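Local coordinates for La protein (Trypanosoma brucei, PDB 1S29) that binds RNA, probably including mRNA, through its N-terminal La motif, the winged-helix domain that makes up this fragment, at residues A[21-24]-A[25-28]; A[44-47]-A[48-51]. One frame throughout, in Å; residues are numbered along the deposited sequence.

Contact 1 (A[21-24]-A[25-28])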
loop_
_atom_site.group_PDB
_atom_site.type_symbol
_atom_site.label_atom_id
_atom_site.label_comp_id
_atom_site.label_asym_id
_atom_site.label_seq_id
_atom_site.Cartn_x
_atom_site.Cartn_y
_atom_site.Cartn_z
ATOM N N TYR A 21 -3.164 -5.923 2.953
ATOM C CA TYR A 21 -1.871 -6.196 3.557
ATOM C C TYR A 21 -1.677 -5.474 4.883
ATOM O O TYR A 21 -0.995 -5.980 5.775
ATOM C CB TYR A 21 -0.747 -5.826 2.583
ATOM C CG TYR A 21 -0.605 -6.801 1.432
ATOM C CD1 TYR A 21 -0.832 -6.403 0.118
ATOM C CD2 TYR A 21 -0.244 -8.128 1.661
ATOM C CE1 TYR A 21 -0.701 -7.304 -0.943
ATOM C CE2 TYR A 21 -0.114 -9.036 0.607
ATOM C CZ TYR A 21 -0.342 -8.616 -0.689
ATOM O OH TYR A 21 -0.196 -9.508 -1.730
ATOM N N PHE A 22 -2.288 -4.301 5.019
ATOM C CA PHE A 22 -2.172 -3.515 6.246
ATOM C C PHE A 22 -3.313 -3.713 7.242
ATOM O O PHE A 22 -3.362 -3.037 8.259
ATOM C CB PHE A 22 -2.066 -2.028 5.903
ATOM C CG PHE A 22 -0.716 -1.616 5.378
ATOM C CD1 PHE A 22 0.359 -1.437 6.247
ATOM C CD2 PHE A 22 -0.518 -1.402 4.022
ATOM C CE1 PHE A 22 1.607 -1.049 5.767
ATOM C CE2 PHE A 22 0.727 -1.013 3.533
ATOM C CZ PHE A 22 1.790 -0.836 4.403
ATOM N N SER A 23 -4.229 -4.633 6.959
ATOM C CA SER A 23 -5.353 -4.853 7.869
ATOM C C SER A 23 -4.873 -5.380 9.213
ATOM O O SER A 23 -3.810 -5.989 9.301
ATOM C CB SER A 23 -6.351 -5.846 7.266
ATOM O OG SER A 23 -5.890 -7.181 7.380
ATOM N N ASP A 24 -5.662 -5.142 10.256
ATOM C CA ASP A 24 -5.312 -5.604 11.595
ATOM C C ASP A 24 -5.014 -7.100 11.621
ATOM O O ASP A 24 -4.033 -7.539 12.217
ATOM C CB ASP A 24 -6.452 -5.324 12.582
ATOM C CG ASP A 24 -6.549 -3.864 12.971
ATOM O OD1 ASP A 24 -5.762 -3.049 12.447
ATOM O OD2 ASP A 24 -7.419 -3.536 13.806
ATOM N N VAL A 25 -5.863 -7.880 10.965
ATOM C CA VAL A 25 -5.699 -9.326 10.960
ATOM C C VAL A 25 -4.425 -9.791 10.282
ATOM O O VAL A 25 -3.682 -10.605 10.832
ATOM C CB VAL A 25 -6.894 -10.023 10.273
ATOM C CG1 VAL A 25 -6.623 -11.514 10.148
ATOM C CG2 VAL A 25 -8.156 -9.808 11.086
ATOM N N ASN A 26 -4.168 -9.263 9.094
ATOM C CA ASN A 26 -3.008 -9.661 8.315
ATOM C C ASN A 26 -1.669 -9.123 8.782
ATOM O O ASN A 26 -0.693 -9.870 8.868
ATOM C CB ASN A 26 -3.216 -9.274 6.849
ATOM C CG ASN A 26 -4.408 -9.978 6.225
ATOM O OD1 ASN A 26 -4.518 -11.198 6.287
ATOM N ND2 ASN A 26 -5.302 -9.209 5.617
ATOM N N VAL A 27 -1.618 -7.830 9.077
ATOM C CA VAL A 27 -0.371 -7.212 9.500
ATOM C C VAL A 27 0.235 -7.902 10.710
ATOM O O VAL A 27 1.450 -8.036 10.806
ATOM C CB VAL A 27 -0.558 -5.713 9.835
ATOM C CG1 VAL A 27 -1.488 -5.546 11.019
ATOM C CG2 VAL A 27 0.790 -5.083 10.120
ATOM N N GLN A 28 -0.614 -8.342 11.630
ATOM C CA GLN A 28 -0.125 -9.000 12.830
ATOM C C GLN A 28 0.499 -10.373 12.562
ATOM O O GLN A 28 1.145 -10.952 13.433
ATOM C CB GLN A 28 -1.252 -9.077 13.866
ATOM C CG GLN A 28 -1.635 -7.682 14.387
ATOM C CD GLN A 28 -2.792 -7.688 15.363
ATOM O OE1 GLN A 28 -3.952 -7.845 14.972
ATOM N NE2 GLN A 28 -2.483 -7.513 16.643
#
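Ser-23 and Asn-26 face each other across the first turn of helix 24-27, with the serine hydroxyl directed at the backbone of the asparagine. The N-H of Asn-26 points almost straight at Ser-23 OG (3.2 Å between Asn-26 N and Ser-23 OG, 164° at the hydrogen); Ser-23 occupies the N-cap position, and this is its capping bond. A chi1 of 77° brings OG round between the serine's own N and carbonyl carbon, where it can meet the Asn-26 N-H. The Asn-26 side chain folds up alongside the hydroxyl: CG lies beside its own backbone N, and Asn-26 ND2 comes to 2.8 Å from Ser-23 OG. Both side chains then converge on one acceptor, the carbonyl oxygen of Phe-20 near the end of the preceding helix, to which Ser-23 OG and Asn-26 ND2 each hydrogen-bond.

Beside this polar group, the carbonyl of Ser-23 looks along the new helix and receives Val-27 N (2.9 Å from Val-27 N to Ser-23 O), the donor lying close to the C=O axis. The bond from CA to CB of Val-27 heads toward segment 21-24, and a chi1 of 64° packs Val-27 CG1 tightly, 2.9 Å from Ser-23 O and 3.4 Å from Asp-24 O; beyond the turn the valine rests on Lys-34, Met-37 and Leu-91. In Asp-24 that bond heads away from segment 25-28, and the carboxylate is held by a salt bridge from OD1 to Arg-87 NH2, whose guanidinium also bonds Phe-22 O.

The cap thus does two jobs: it satisfies an N-H of the first turn and ties the start of helix 24-27 to Phe-20 O near the end of helix 8-21, across the short link between them. The carboxylate of Asp-24, at the N-terminal end of the helix, would probably be further stabilised by the helix dipole.

Contact 2 (A[44-47]-A[48-51]); sequences FVSL and ETLL
Ser-46 and Thr-49 meet hydroxyl to hydroxyl where strand 45-46 runs directly into helix 47-50, Ser-46 OG lying 2.8 Å from Thr-49 OG1. Ser-46 is the N-cap, its OG also accepting the backbone N-H of Thr-49 along a bent path (3.3 Å from Thr-49 N to Ser-46 OG, 137° at the hydrogen). The same N-H is shared with Ser-46 O, 3.0 Å from Thr-49 N, which it approaches from well above the carbonyl plane. A longer, weak bond from Leu-50 N ends on that oxygen too, and Leu-51 N closes the next turn on Leu-47 O.

With chi1 at 58°, Glu-48 doubles back toward the cap, and its CG comes to 3.2 Å from Ser-46 OG; the extended chain beyond then carries the carboxylate to a water that donates to Glu-48 OE2 and is 2.7 Å from Ser-46 OG.

Away from the polar side, Val-45 CG1 reaches the CB of Thr-49 and CD2 of Leu-50, its side chain crossing both at about a right angle. The methyls Leu-47 CD2 and Leu-50 CD1 touch at 4.0 Å. Further out, Leu-47 and Leu-50 both rest on Val-85 of strand 84-87, Leu-47 also on Val-67 and Ile-70 of helix 63-70, while Val-45 packs on Leu-33 and Met-37 of helix 31-37. Backbone bonds from Val-45 to Val-85 and from Leu-47 to Leu-83 hold the incoming strand in the sheet.

The junction is therefore two-sided: hydroxyls, water and carboxylate gather at the helix start, where the negative charge of Glu-48 would probably suit the positive end of the helix dipole, while valine and leucines seal the other side into the hydrophobic core.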
loop_
_atom_site.group_PDB
_atom_site.type_symbol
_atom_site.label_atom_id
_atom_site.label_comp_id
_atom_site.label_asym_id
_atom_site.label_seq_id
_atom_site.Cartn_x
_atom_site.Cartn_y
_atom_site.Cartn_z
ATOM N N PHE A 44 5.891 3.918 8.331
ATOM C CA PHE A 44 5.869 4.097 6.885
ATOM C C PHE A 44 6.576 2.953 6.159
ATOM O O PHE A 44 7.641 2.478 6.585
ATOM C CB PHE A 44 6.531 5.429 6.503
ATOM C CG PHE A 44 5.585 6.602 6.485
ATOM C CD1 PHE A 44 5.795 7.699 7.312
ATOM C CD2 PHE A 44 4.493 6.611 5.623
ATOM C CE1 PHE A 44 4.924 8.793 7.280
ATOM C CE2 PHE A 44 3.621 7.695 5.584
ATOM C CZ PHE A 44 3.840 8.791 6.419
ATOM N N VAL A 45 5.967 2.524 5.057
ATOM C CA VAL A 45 6.498 1.454 4.211
ATOM C C VAL A 45 6.568 2.015 2.791
ATOM O O VAL A 45 5.596 2.590 2.309
ATOM C CB VAL A 45 5.563 0.222 4.212
ATOM C CG1 VAL A 45 6.094 -0.823 3.235
ATOM C CG2 VAL A 45 5.473 -0.372 5.618
ATOM N N SER A 46 7.710 1.862 2.122
ATOM C CA SER A 46 7.851 2.401 0.771
ATOM C C SER A 46 6.929 1.716 -0.225
ATOM O O SER A 46 6.695 0.510 -0.143
ATOM C CB SER A 46 9.301 2.291 0.288
ATOM O OG SER A 46 9.672 0.942 0.006
ATOM N N LEU A 47 6.402 2.500 -1.163
ATOM C CA LEU A 47 5.512 1.948 -2.168
ATOM C C LEU A 47 6.295 0.982 -3.063
ATOM O O LEU A 47 5.714 0.058 -3.627
ATOM C CB LEU A 47 4.857 3.071 -2.991
ATOM C CG LEU A 47 3.973 4.072 -2.229
ATOM C CD1 LEU A 47 3.246 4.968 -3.225
ATOM C CD2 LEU A 47 2.967 3.336 -1.366
ATOM N N GLU A 48 7.610 1.169 -3.189
ATOM C CA GLU A 48 8.357 0.228 -4.015
ATOM C C GLU A 48 8.340 -1.151 -3.360
ATOM O O GLU A 48 8.421 -2.164 -4.045
ATOM C CB GLU A 48 9.803 0.693 -4.270
ATOM C CG GLU A 48 10.655 0.938 -3.044
ATOM C CD GLU A 48 12.091 1.306 -3.407
ATOM O OE1 GLU A 48 12.295 2.005 -4.425
ATOM O OE2 GLU A 48 13.016 0.906 -2.674
ATOM N N THR A 49 8.232 -1.190 -2.033
ATOM C CA THR A 49 8.177 -2.466 -1.343
ATOM C C THR A 49 6.837 -3.106 -1.655
ATOM O O THR A 49 6.757 -4.316 -1.878
ATOM C CB THR A 49 8.284 -2.306 0.175
ATOM O OG1 THR A 49 9.594 -1.837 0.502
ATOM C CG2 THR A 49 8.053 -3.649 0.865
ATOM N N LEU A 50 5.787 -2.291 -1.664
ATOM C CA LEU A 50 4.453 -2.810 -1.953
ATOM C C LEU A 50 4.382 -3.423 -3.350
ATOM O O LEU A 50 3.668 -4.400 -3.574
ATOM C CB LEU A 50 3.408 -1.705 -1.802
ATOM C CG LEU A 50 3.250 -1.170 -0.376
ATOM C CD1 LEU A 50 1.967 -0.360 -0.296
ATOM C CD2 LEU A 50 3.211 -2.312 0.625
ATOM N N LEU A 51 5.141 -2.859 -4.282
ATOM C CA LEU A 51 5.158 -3.363 -5.646
ATOM C C LEU A 51 5.676 -4.798 -5.741
ATOM O O LEU A 51 5.465 -5.471 -6.753
ATOM C CB LEU A 51 6.009 -2.454 -6.534
ATOM C CG LEU A 51 5.397 -1.111 -6.933
ATOM C CD1 LEU A 51 6.380 -0.342 -7.792
ATOM C CD2 LEU A 51 4.111 -1.348 -7.706
HETATM O O HOH W 1 12.333 0.710 -0.056
#

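In the fold
Contact 1 comes first along the chain, at the bend between helices 8-21 and 24-27; contact 2 follows after helix 31-37, where strand 45-46 enters helix 47-50. Their centres are 15 Å apart, yet they touch through Phe-22: its CZ is 3.9 Å from Val-45 CG2 and its CE2 is 4.0 Å from Leu-50 CD2. Strand 84-87 serves both, pairing with strand 45-46 beside contact 2 and supplying Arg-87 to contact 1. Each contact is a serine-capped helix start, and together they join the N-terminal helices to the small antiparallel sheet of the winged-helix domain, a part of La that mediates RNA binding.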